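PDB 5BPK: gamma-glutamyltranspeptidase (Ggt) from Helicobacter pylori 26695, which probably hydrolyses gamma-glutamyl compounds such as glutathione or transfers their glutamyl group to acceptors, as an N-terminal nucleophile hydrolase. Local coordinates for residues Phe102-Pro107 / Ala134-Thr139; Lys229-Gln233 / Leu256-Asn260; Trp263-Val267 / Ser278-Pro282; Val66-Phe70 / Leu155-Ile159; Ala237-Glu241 / Lys253-Ala257. All coordinates share one frame; numbering follows the deposited sequence.

Overall arrangement
Following the chain from its N terminus, contact 4 opens first, with helix 61-75, and closes when helix 155-168 packs on it. Contact 1 lies wholly within that span, closing the long loop between strand 97-102 and helix 139-150. Contact 2 then brings helix 229-232 to the end of helix 253-257, and contact 5, lying within the span of contact 2, joins the same helix to helix 234-246; the two share Leu256 and Ala257, and their centres are about 7 Å apart. Contact 3, last in the chain, joins strand 262-271 to the segment leaving strand 274-278. Contacts 1 and 2 touch through the hydroxyls of Tyr232 and Tyr259, linking the helices to the loop whose Arg103 meets the bound ligand.

Contact 1: Phe102-Pro107 / Ala134-Thr139; sequences FREKAP and AGVPGT. With 4UD ((2S)-amino[(5S)-4,5-dihydro-1,2-oxazol-5-yl]acetic acid), chain O.
Phe102 turns its CG between its backbone N and carbonyl carbon (chi1 59°), which carries the ring over to Gly138 and Thr139: CD2 comes to 3.6 Å from Thr139 CA, and Thr139 OG1 lies at the ring edge, in plane. Glu104 takes the other course. Its CG is anti to the carbonyl carbon (chi1 -57°), and its CB and CG rest near Val136 O before the chain bends at the second torsion and the carboxylate leads away. Backbone contacts join the two segments as well. Val136 N donates to Lys105 O at 2.7 Å with an almost straight N-H, whereas the return bond from Lys105 N to Val136 O is weak. CA-H...O contacts supplement this exchange, with Glu104 CA 3.1 Å from Val136 O and Gly138 CA 3.5 Å from Phe102 O; Gly135 and Gly138 meet the partner with bare backbone. Both segments belong to the loop between strand 97-102 and helix 139-150, and the loop borders the site of the bound ligand, probably the glutamyl-binding pocket of this Ntn hydrolase, as Arg103 indicates. Its CB points away from 134-139, and NH1 donates to O9 of the bound dihydroisoxazole amino acid at 2.9 Å in a bent bond (N-H...O 130°). Its guanidinium also makes salt bridges to Asp43 and Glu40 of the second chain, and Asp43 itself hydrogen-bonds the ligand. Farther along, Val136 CG2 packs 4.3 Å from Pro107 CG, while the amine of Lys105 leaves the contact for Asn260 OD1.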
# COMPACT_ATOMS: atom_id res chain seq x y z
N PHE A 102 1.43 9.02 6.97
CA PHE A 102 1.65 8.38 8.27
C PHE A 102 2.61 7.18 8.14
O PHE A 102 2.46 6.15 8.78
CB PHE A 102 0.33 8.07 9.00
CG PHE A 102 -0.63 7.15 8.28
CD1 PHE A 102 -1.54 7.65 7.36
CD2 PHE A 102 -0.71 5.81 8.63
CE1 PHE A 102 -2.47 6.81 6.76
CE2 PHE A 102 -1.63 4.96 8.00
CZ PHE A 102 -2.52 5.47 7.07
N ARG A 103 3.61 7.37 7.29
CA ARG A 103 4.68 6.40 7.09
C ARG A 103 5.58 6.31 8.32
O ARG A 103 5.84 7.31 8.98
CB ARG A 103 5.50 6.81 5.87
CG ARG A 103 6.64 5.89 5.47
CD ARG A 103 6.17 4.54 4.96
NE ARG A 103 7.21 3.90 4.15
CZ ARG A 103 7.11 2.69 3.60
NH1 ARG A 103 6.04 1.94 3.79
NH2 ARG A 103 8.10 2.21 2.86
N GLU A 104 6.09 5.11 8.60
CA GLU A 104 7.03 4.95 9.71
C GLU A 104 8.29 5.77 9.49
O GLU A 104 8.70 6.02 8.35
CB GLU A 104 7.40 3.50 9.95
CG GLU A 104 6.23 2.56 10.21
CD GLU A 104 5.79 1.83 8.96
OE1 GLU A 104 5.56 2.50 7.92
OE2 GLU A 104 5.68 0.58 9.03
N LYS A 105 8.93 6.15 10.61
CA LYS A 105 10.21 6.84 10.59
C LYS A 105 11.32 5.93 11.10
O LYS A 105 11.11 5.16 12.06
CB LYS A 105 10.16 8.05 11.50
CG LYS A 105 9.20 9.13 11.06
CD LYS A 105 8.89 10.12 12.19
CE LYS A 105 10.10 10.91 12.68
NZ LYS A 105 9.73 11.86 13.78
N ALA A 106 12.50 6.06 10.52
CA ALA A 106 13.67 5.42 11.09
C ALA A 106 13.86 5.98 12.50
O ALA A 106 13.74 7.18 12.69
CB ALA A 106 14.91 5.65 10.23
N PRO A 107 14.18 5.11 13.48
CA PRO A 107 14.32 5.63 14.84
C PRO A 107 15.50 6.59 14.97
O PRO A 107 16.40 6.62 14.11
CB PRO A 107 14.54 4.36 15.67
CG PRO A 107 13.88 3.29 14.89
CD PRO A 107 14.17 3.64 13.47
N ALA A 134 12.03 -2.68 12.64
CA ALA A 134 10.86 -1.79 12.76
C ALA A 134 11.19 -0.30 12.70
O ALA A 134 12.10 0.18 13.39
CB ALA A 134 10.10 -2.08 14.04
N GLY A 135 10.41 0.43 11.91
CA GLY A 135 10.33 1.88 12.00
C GLY A 135 9.31 2.30 13.05
O GLY A 135 8.51 1.49 13.52
N VAL A 136 9.35 3.57 13.43
CA VAL A 136 8.40 4.10 14.43
C VAL A 136 6.98 4.09 13.84
O VAL A 136 6.75 4.72 12.82
CB VAL A 136 8.78 5.53 14.86
CG1 VAL A 136 7.87 5.98 15.98
CG2 VAL A 136 10.25 5.60 15.29
N PRO A 137 6.03 3.36 14.47
CA PRO A 137 4.69 3.23 13.86
C PRO A 137 3.94 4.56 13.70
O PRO A 137 3.93 5.39 14.63
CB PRO A 137 3.94 2.36 14.85
CG PRO A 137 5.02 1.53 15.52
CD PRO A 137 6.18 2.48 15.65
N GLY A 138 3.29 4.72 12.55
CA GLY A 138 2.51 5.90 12.23
C GLY A 138 1.01 5.72 12.16
O GLY A 138 0.29 6.72 12.15
N THR A 139 0.52 4.48 12.09
CA THR A 139 -0.91 4.24 11.86
C THR A 139 -1.85 4.93 12.84
O THR A 139 -2.81 5.55 12.43
CB THR A 139 -1.22 2.75 11.81
OG1 THR A 139 -0.55 2.20 10.67
CG2 THR A 139 -2.73 2.45 11.74
C3 4UD O . 2.55 -3.80 0.80
C4 4UD O . 4.14 -2.26 1.03
C5 4UD O . 3.84 -3.66 1.53
C6 4UD O . 5.63 -1.89 0.93
C8 4UD O . 5.68 -0.44 0.50
O9 4UD O . 5.55 0.45 1.30
O10 4UD O . 5.88 -0.12 -0.80
N7 4UD O . 6.27 -2.01 2.25
O2 4UD O . 3.60 -2.21 -0.29
N1 4UD O . 2.51 -2.96 -0.19

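Contact 2: Lys229-Gln233 / Leu256-Asn260; sequences KGFYQ and LASYN
The Tyr232 ring has Phe231 CD2 over the centre of one face, 3.5 Å above its plane, and Tyr259 displaced on the other side. The two tyrosine rings are nearly parallel, their planes 14° apart, yet with centroids separated by 5.8 Å they have slid so far that they barely overlap; the side chains come closest between Tyr232 CE1 and Tyr259 CB, at 3.8 Å. Phe231 in turn receives Tyr232 CG at its edge, in plane. Leu256 brings two different groups to Tyr232: its carbonyl O reaches CD1 at 3.3 Å from the Tyr259 side of the plane, and its methyl CD2 reaches the same carbon at 4.1 Å from the Phe231 side. That methyl also meets Phe231 CE2. No hydrogen bond crosses between the segments, so the joint between them rests on packing. Leu256 O does accept one within its own segment, from Tyr259 N at 3.2 Å. Tyr259 CG stands anti to its backbone N (chi1 -178°), which brings the ring to the Tyr232 side chain, the two side chains crossing at a slant. Both hydroxyls are occupied beyond the contact, Tyr232 OH with Pro137 O and Ala141 N, and Tyr259 OH with Arg103 O. Phe231 extends the aromatic group to Phe35 of the second chain. This is a small aromatic cluster formed where helix 229-232 meets the end of helix 253-257; through the backbone carbonyl of Arg103, whose guanidinium binds the ligand, it probably forms a second shell behind the active-site pocket, with the Tyr259 side chain about 12 Å from that ligand.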
# COMPACT_ATOMS: atom_id res chain seq x y z
N LYS A 229 -2.30 9.65 22.05
CA LYS A 229 -1.40 9.64 23.20
C LYS A 229 -1.45 8.33 24.00
O LYS A 229 -0.49 7.99 24.70
CB LYS A 229 -1.68 10.84 24.11
CG LYS A 229 -1.13 12.16 23.57
N GLY A 230 -2.55 7.58 23.88
CA GLY A 230 -2.66 6.25 24.48
C GLY A 230 -1.77 5.20 23.85
O GLY A 230 -1.53 4.13 24.44
N PHE A 231 -1.27 5.49 22.65
CA PHE A 231 -0.30 4.65 21.97
C PHE A 231 1.12 5.20 22.11
O PHE A 231 2.05 4.44 22.41
CB PHE A 231 -0.66 4.52 20.49
CG PHE A 231 0.25 3.60 19.71
CD1 PHE A 231 -0.04 2.25 19.61
CD2 PHE A 231 1.39 4.08 19.07
CE1 PHE A 231 0.79 1.39 18.90
CE2 PHE A 231 2.24 3.21 18.36
CZ PHE A 231 1.93 1.87 18.27
N TYR A 232 1.28 6.51 21.87
CA TYR A 232 2.60 7.14 21.76
C TYR A 232 3.20 7.61 23.09
O TYR A 232 4.37 8.01 23.12
CB TYR A 232 2.58 8.30 20.74
CG TYR A 232 2.32 7.82 19.32
CD1 TYR A 232 3.35 7.30 18.53
CD2 TYR A 232 1.04 7.85 18.78
CE1 TYR A 232 3.11 6.83 17.24
CE2 TYR A 232 0.77 7.39 17.49
CZ TYR A 232 1.81 6.88 16.73
OH TYR A 232 1.56 6.41 15.47
N GLN A 233 2.41 7.58 24.16
CA GLN A 233 2.86 7.96 25.51
C GLN A 233 2.29 6.98 26.54
O GLN A 233 1.60 6.02 26.19
CB GLN A 233 2.43 9.40 25.82
CG GLN A 233 2.99 10.46 24.86
CD GLN A 233 2.62 11.88 25.26
OE1 GLN A 233 2.43 12.18 26.44
NE2 GLN A 233 2.52 12.76 24.27
N LEU A 256 8.63 7.69 20.04
CA LEU A 256 7.18 7.63 19.99
C LEU A 256 6.58 9.02 20.23
O LEU A 256 5.69 9.43 19.50
CB LEU A 256 6.64 6.61 21.00
CG LEU A 256 7.00 5.14 20.70
CD1 LEU A 256 6.85 4.28 21.94
CD2 LEU A 256 6.23 4.55 19.52
N ALA A 257 7.11 9.74 21.22
CA ALA A 257 6.62 11.09 21.54
C ALA A 257 6.90 12.11 20.42
O ALA A 257 6.22 13.14 20.34
CB ALA A 257 7.22 11.57 22.87
N SER A 258 7.89 11.81 19.58
CA SER A 258 8.25 12.68 18.45
C SER A 258 7.68 12.25 17.09
O SER A 258 7.95 12.91 16.07
CB SER A 258 9.78 12.85 18.36
OG SER A 258 10.45 11.63 18.09
N TYR A 259 6.88 11.19 17.06
CA TYR A 259 6.29 10.74 15.79
C TYR A 259 5.29 11.79 15.31
O TYR A 259 4.41 12.20 16.07
CB TYR A 259 5.59 9.36 15.84
CG TYR A 259 5.12 9.06 14.44
CD1 TYR A 259 5.99 8.51 13.52
CD2 TYR A 259 3.87 9.49 14.00
CE1 TYR A 259 5.62 8.32 12.21
CE2 TYR A 259 3.48 9.32 12.67
CZ TYR A 259 4.37 8.74 11.79
OH TYR A 259 4.02 8.58 10.48
N ASN A 260 5.43 12.18 14.04
CA ASN A 260 4.61 13.21 13.43
C ASN A 260 4.05 12.73 12.09
O ASN A 260 4.81 12.24 11.26
CB ASN A 260 5.44 14.50 13.23
CG ASN A 260 6.80 14.28 12.48
OD1 ASN A 260 7.55 13.31 12.72
ND2 ASN A 260 7.14 15.23 11.60

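Contact 3: Trp263-Val267 / Ser278-Pro282; sequences WRKPV and SMSPP. With EDO (1,2-ethanediol), chain M.
Ser280 OG donates to Lys265 O at 2.7 Å; the C=O...donor angle at Lys265 is 148°, so the hydroxyl comes from off the carbonyl direction. Two backbone bonds follow between Val267 and Ser278, a hydrogen-bonded antiparallel pair: Ser278 N reaches Val267 O at 2.9 Å, and Val267 N reaches Ser278 O at 3.0 Å. Val267 CG1 stands close by, 3.6 Å from Met279 O. At the far end of the contact, Arg264 runs extended from CG to NE until Pro281 O lies over one face of its guanidinium. The nearest approach there is CD to Pro281 O, at 3.3 Å; NE is also near that oxygen but at a poor angle for a bond. Pro282, behind a cis peptide bond, puts its CD 3.6 Å from Arg264 NE. What positions the guanidinium lies one shell out: salt bridges to Asp101 and Asp334. Ser278 OG turns to Thr77 OG1 of the second chain, where Ser278 also joins an antiparallel ladder. The Val267-Ser278 pair belongs to the antiparallel hairpin of strands 262-271 and 274-278, and the ladder at Ser278 carries this sheet, characteristic of Ntn hydrolases, on into the second chain.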
# COMPACT_ATOMS: atom_id res chain seq x y z
N TRP A 263 0.78 16.30 6.56
CA TRP A 263 -0.14 16.59 5.48
C TRP A 263 0.65 17.16 4.32
O TRP A 263 1.28 18.21 4.44
CB TRP A 263 -1.21 17.59 5.91
CG TRP A 263 -2.11 17.07 6.96
CD1 TRP A 263 -2.04 17.31 8.30
CD2 TRP A 263 -3.23 16.20 6.76
NE1 TRP A 263 -3.05 16.65 8.95
CE2 TRP A 263 -3.80 15.96 8.03
CE3 TRP A 263 -3.81 15.62 5.63
CZ2 TRP A 263 -4.94 15.16 8.20
CZ3 TRP A 263 -4.94 14.83 5.80
CH2 TRP A 263 -5.48 14.60 7.07
N ARG A 264 0.63 16.44 3.20
CA ARG A 264 1.43 16.79 2.05
C ARG A 264 0.53 17.05 0.86
O ARG A 264 -0.60 16.57 0.79
CB ARG A 264 2.40 15.66 1.71
CG ARG A 264 3.31 15.24 2.87
CD ARG A 264 4.41 14.38 2.36
NE ARG A 264 5.33 13.82 3.36
CZ ARG A 264 6.53 14.33 3.65
NH1 ARG A 264 6.96 15.45 3.09
NH2 ARG A 264 7.32 13.70 4.53
N LYS A 265 1.06 17.79 -0.11
CA LYS A 265 0.41 17.91 -1.39
C LYS A 265 0.52 16.56 -2.11
O LYS A 265 1.59 15.94 -2.11
CB LYS A 265 1.07 18.98 -2.23
CG LYS A 265 0.84 20.39 -1.70
CD LYS A 265 1.39 21.40 -2.68
CE LYS A 265 1.30 22.82 -2.16
NZ LYS A 265 1.87 23.79 -3.15
N PRO A 266 -0.60 16.08 -2.67
CA PRO A 266 -0.50 14.90 -3.51
C PRO A 266 0.26 15.21 -4.78
O PRO A 266 0.40 16.38 -5.16
CB PRO A 266 -1.96 14.56 -3.84
CG PRO A 266 -2.70 15.80 -3.66
CD PRO A 266 -1.94 16.69 -2.72
N VAL A 267 0.74 14.17 -5.44
CA VAL A 267 1.23 14.32 -6.80
C VAL A 267 0.01 14.22 -7.73
O VAL A 267 -0.87 13.37 -7.55
CB VAL A 267 2.34 13.31 -7.15
CG1 VAL A 267 1.88 11.88 -7.02
CG2 VAL A 267 2.88 13.59 -8.55
N SER A 278 -2.53 11.17 -6.52
CA SER A 278 -1.87 10.03 -5.90
C SER A 278 -0.79 10.44 -4.90
O SER A 278 -0.59 11.64 -4.65
CB SER A 278 -1.32 9.08 -6.99
OG SER A 278 -0.96 7.82 -6.44
N MET A 279 -0.13 9.45 -4.31
CA MET A 279 0.77 9.72 -3.19
C MET A 279 2.15 10.18 -3.61
O MET A 279 2.81 9.55 -4.44
CB MET A 279 0.91 8.53 -2.27
CG MET A 279 1.66 8.86 -0.99
SD MET A 279 0.78 10.06 0.03
CE MET A 279 2.17 10.89 0.82
N SER A 280 2.55 11.28 -2.99
CA SER A 280 3.82 11.95 -3.21
C SER A 280 4.90 11.35 -2.29
O SER A 280 4.60 10.48 -1.47
CB SER A 280 3.62 13.42 -2.88
OG SER A 280 2.91 13.57 -1.66
N PRO A 281 6.16 11.82 -2.41
CA PRO A 281 7.17 11.34 -1.49
C PRO A 281 6.73 11.50 -0.04
O PRO A 281 6.16 12.53 0.32
CB PRO A 281 8.38 12.22 -1.82
CG PRO A 281 8.25 12.39 -3.31
CD PRO A 281 6.76 12.60 -3.51
N PRO A 282 7.00 10.50 0.81
CA PRO A 282 7.96 9.40 0.69
C PRO A 282 7.49 8.14 -0.03
O PRO A 282 8.19 7.13 0.02
CB PRO A 282 8.30 9.10 2.15
CG PRO A 282 7.03 9.35 2.84
CD PRO A 282 6.43 10.55 2.17
C1 EDO M . -3.30 16.43 12.74
O1 EDO M . -2.19 16.78 11.92
C2 EDO M . -4.60 16.60 11.95
O2 EDO M . -5.73 16.58 12.82

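Contact 4: Val66-Phe70 / Leu155-Ile159; sequences VAIGF and LSQLI
Val66, Ala67 and Phe70 of helix 61-75 meet Leu155, Leu158 and Ile159 at the start of helix 155-168 in a buried helix-helix crossing. The local axes approach to 8.9 Å at a signed angle of -50°. A CH-pi contact joins Ile159 to Phe70: Ile159 CD1 sits 3.7 Å from the Phe70 ring centroid and only 6° off the ring normal. Ile159 CG1, anti to the backbone N (chi1 -158°), carries that methyl over the face, while Leu155 CD1 reaches the ring obliquely, 3.8 Å from CE2. Val66 and Leu158 cross at about a right angle, with CG1 of the valine 4.0 Å from CD1 of the leucine. Where Ala67 faces Leu158 the backbones come close, and Ala67 CA makes a CA-H...O contact of 3.5 Å with Leu158 O. Around this core, Met143 and Leu147 of helix 139-150, Val54 of helix 45-56 and Ile223 of helix 214-226 add further apolar side chains. A water donates to Ala67 O at 2.9 Å and to Leu158 O at 2.8 Å. The side chains meet through carbon alone, so the packing is apolar, and the water gives both carbonyls a donor no side chain of the segments supplies.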
# COMPACT_ATOMS: atom_id res chain seq x y z
N VAL A 66 -11.49 5.61 9.12
CA VAL A 66 -10.91 5.43 10.44
C VAL A 66 -11.42 4.14 11.11
O VAL A 66 -10.62 3.35 11.65
CB VAL A 66 -11.15 6.69 11.32
CG1 VAL A 66 -10.80 6.40 12.80
CG2 VAL A 66 -10.33 7.88 10.76
N ALA A 67 -12.72 3.89 11.03
CA ALA A 67 -13.29 2.65 11.57
C ALA A 67 -12.65 1.42 10.92
O ALA A 67 -12.29 0.45 11.60
CB ALA A 67 -14.81 2.64 11.41
N ILE A 68 -12.48 1.46 9.60
CA ILE A 68 -11.84 0.37 8.87
C ILE A 68 -10.38 0.15 9.25
O ILE A 68 -9.97 -1.00 9.44
CB ILE A 68 -11.98 0.55 7.34
CG1 ILE A 68 -13.45 0.36 6.93
CG2 ILE A 68 -11.08 -0.42 6.58
CD1 ILE A 68 -13.73 0.69 5.49
N GLY A 69 -9.62 1.24 9.38
CA GLY A 69 -8.23 1.15 9.78
C GLY A 69 -8.06 0.40 11.09
O GLY A 69 -7.19 -0.47 11.22
N PHE A 70 -8.89 0.70 12.07
CA PHE A 70 -8.80 -0.03 13.34
C PHE A 70 -9.36 -1.46 13.27
O PHE A 70 -8.80 -2.37 13.89
CB PHE A 70 -9.46 0.73 14.49
CG PHE A 70 -8.69 1.95 14.93
CD1 PHE A 70 -7.45 1.81 15.52
CD2 PHE A 70 -9.20 3.23 14.74
CE1 PHE A 70 -6.71 2.92 15.93
CE2 PHE A 70 -8.47 4.35 15.15
CZ PHE A 70 -7.23 4.18 15.75
N LEU A 155 -14.05 9.24 18.02
CA LEU A 155 -13.14 8.10 18.00
C LEU A 155 -13.76 6.88 18.71
O LEU A 155 -13.66 5.79 18.21
CB LEU A 155 -11.78 8.44 18.61
CG LEU A 155 -10.74 7.31 18.60
CD1 LEU A 155 -10.34 6.94 17.18
CD2 LEU A 155 -9.52 7.71 19.42
N SER A 156 -14.40 7.08 19.86
CA SER A 156 -15.00 5.95 20.60
C SER A 156 -15.98 5.13 19.76
O SER A 156 -15.95 3.88 19.78
CB SER A 156 -15.68 6.43 21.90
OG SER A 156 -16.72 7.36 21.63
N GLN A 157 -16.84 5.81 19.01
CA GLN A 157 -17.82 5.15 18.15
C GLN A 157 -17.13 4.34 17.07
O GLN A 157 -17.59 3.26 16.69
CB GLN A 157 -18.73 6.16 17.44
CG GLN A 157 -19.56 7.07 18.31
CD GLN A 157 -20.35 8.05 17.46
OE1 GLN A 157 -21.38 7.71 16.89
NE2 GLN A 157 -19.84 9.28 17.34
N LEU A 158 -16.04 4.89 16.54
CA LEU A 158 -15.37 4.31 15.37
C LEU A 158 -14.44 3.16 15.74
O LEU A 158 -14.23 2.26 14.92
CB LEU A 158 -14.63 5.40 14.60
CG LEU A 158 -15.50 6.54 14.06
CD1 LEU A 158 -14.61 7.61 13.44
CD2 LEU A 158 -16.57 6.07 13.08
N ILE A 159 -13.91 3.18 16.96
CA ILE A 159 -12.97 2.15 17.41
C ILE A 159 -13.66 1.01 18.18
O ILE A 159 -13.11 -0.09 18.29
CB ILE A 159 -11.82 2.78 18.26
CG1 ILE A 159 -10.58 1.86 18.28
CG2 ILE A 159 -12.30 3.13 19.69
CD1 ILE A 159 -9.33 2.58 18.74
O HOH W 1 -13.53 -0.29 14.13

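Contact 5: Ala237-Glu241 / Lys253-Ala257; sequences AELIE and KEDLA
Glu241 OE2 is gripped twice: Lys253 N donates to it at 2.8 Å with an N-H...O angle of 174°, and a water donates to it at 2.9 Å. The same water accepts from Glu254 N, so one carboxylate oxygen serves two successive amides at the first turn of helix 253-257, one directly and one through solvent. This bond belongs to a helix-loop-helix pair in which the local axes of 237-241 and 253-257 run in largely opposed directions, 133° apart, and approach to 9.5 Å. Glu241 reaches across because its chain is extended beyond CG, and the amide meets OE2 on the anti side, 20° out of the carboxylate plane. A carboxylate beside an N-terminal turn would probably be favoured by the helix dipole as well. Lys253 adds a second tie. Its CG passes near Ala237 O, and a bend at the third torsion then delivers NZ to Glu238, whose OE1 and OE2 both accept it at 2.9 Å through their syn lone pairs in a two-pronged salt bridge. Glu241 OE1 lies nearby but beyond salt-bridge range of NZ, and may add some long-range attraction. On the buried side the charges give way to apolar packing, which Phe231 of helix 229-232 extends by touching Ile240. There the Leu256 CD1 methyl is shared between Ala237 and Ile240, standing 3.8 Å from Ala237 CB and 3.8 Å from Ile240 CD1.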
# COMPACT_ATOMS: atom_id res chain seq x y z
N ALA A 237 3.56 3.15 25.47
CA ALA A 237 4.89 3.60 25.06
C ALA A 237 5.96 2.94 25.93
O ALA A 237 7.02 2.58 25.45
CB ALA A 237 5.01 5.12 25.13
N GLU A 238 5.63 2.76 27.21
CA GLU A 238 6.51 2.07 28.15
C GLU A 238 6.74 0.61 27.73
O GLU A 238 7.87 0.12 27.75
CB GLU A 238 5.95 2.16 29.58
CG GLU A 238 7.00 2.02 30.67
CD GLU A 238 7.91 3.25 30.78
OE1 GLU A 238 7.38 4.38 30.89
OE2 GLU A 238 9.14 3.09 30.75
N LEU A 239 5.67 -0.08 27.36
CA LEU A 239 5.77 -1.47 26.88
C LEU A 239 6.62 -1.57 25.62
O LEU A 239 7.37 -2.53 25.45
CB LEU A 239 4.38 -2.06 26.59
CG LEU A 239 3.44 -2.30 27.77
CD1 LEU A 239 2.06 -2.71 27.27
CD2 LEU A 239 4.02 -3.39 28.67
N ILE A 240 6.49 -0.59 24.72
CA ILE A 240 7.26 -0.62 23.48
C ILE A 240 8.75 -0.46 23.80
O ILE A 240 9.56 -1.26 23.36
CB ILE A 240 6.77 0.47 22.47
CG1 ILE A 240 5.35 0.15 22.02
CG2 ILE A 240 7.70 0.53 21.25
CD1 ILE A 240 4.67 1.29 21.28
N GLU A 241 9.10 0.55 24.58
CA GLU A 241 10.51 0.80 24.88
C GLU A 241 11.12 -0.40 25.62
O GLU A 241 12.22 -0.82 25.30
CB GLU A 241 10.70 2.08 25.71
CG GLU A 241 12.18 2.38 26.02
CD GLU A 241 12.40 3.68 26.78
OE1 GLU A 241 12.72 3.60 27.99
OE2 GLU A 241 12.29 4.77 26.17
N LYS A 253 10.75 5.70 24.01
CA LYS A 253 9.68 6.65 24.31
C LYS A 253 9.89 8.00 23.60
O LYS A 253 8.92 8.67 23.24
CB LYS A 253 9.55 6.86 25.82
CG LYS A 253 8.88 5.70 26.53
CD LYS A 253 8.70 5.97 28.02
CE LYS A 253 10.00 5.81 28.78
NZ LYS A 253 9.79 5.86 30.26
N GLU A 254 11.15 8.39 23.39
CA GLU A 254 11.46 9.63 22.69
C GLU A 254 11.04 9.55 21.22
O GLU A 254 10.48 10.51 20.67
CB GLU A 254 12.94 10.00 22.79
CG GLU A 254 13.24 11.42 22.30
CD GLU A 254 14.71 11.81 22.37
OE1 GLU A 254 15.54 10.97 22.80
OE2 GLU A 254 15.03 12.95 21.98
N ASP A 255 11.30 8.41 20.59
CA ASP A 255 10.85 8.18 19.21
C ASP A 255 9.33 8.32 19.11
O ASP A 255 8.81 8.98 18.22
CB ASP A 255 11.24 6.79 18.72
CG ASP A 255 12.70 6.68 18.36
OD1 ASP A 255 13.17 7.46 17.51
OD2 ASP A 255 13.38 5.77 18.88
N LEU A 256 8.63 7.69 20.04
CA LEU A 256 7.18 7.63 19.99
C LEU A 256 6.58 9.02 20.23
O LEU A 256 5.69 9.43 19.50
CB LEU A 256 6.64 6.61 21.00
CG LEU A 256 7.00 5.14 20.70
CD1 LEU A 256 6.85 4.28 21.94
CD2 LEU A 256 6.23 4.55 19.52
N ALA A 257 7.11 9.74 21.22
CA ALA A 257 6.62 11.09 21.54
C ALA A 257 6.90 12.11 20.42
O ALA A 257 6.22 13.14 20.34
CB ALA A 257 7.22 11.57 22.87
O HOH W 2 13.15 7.53 25.60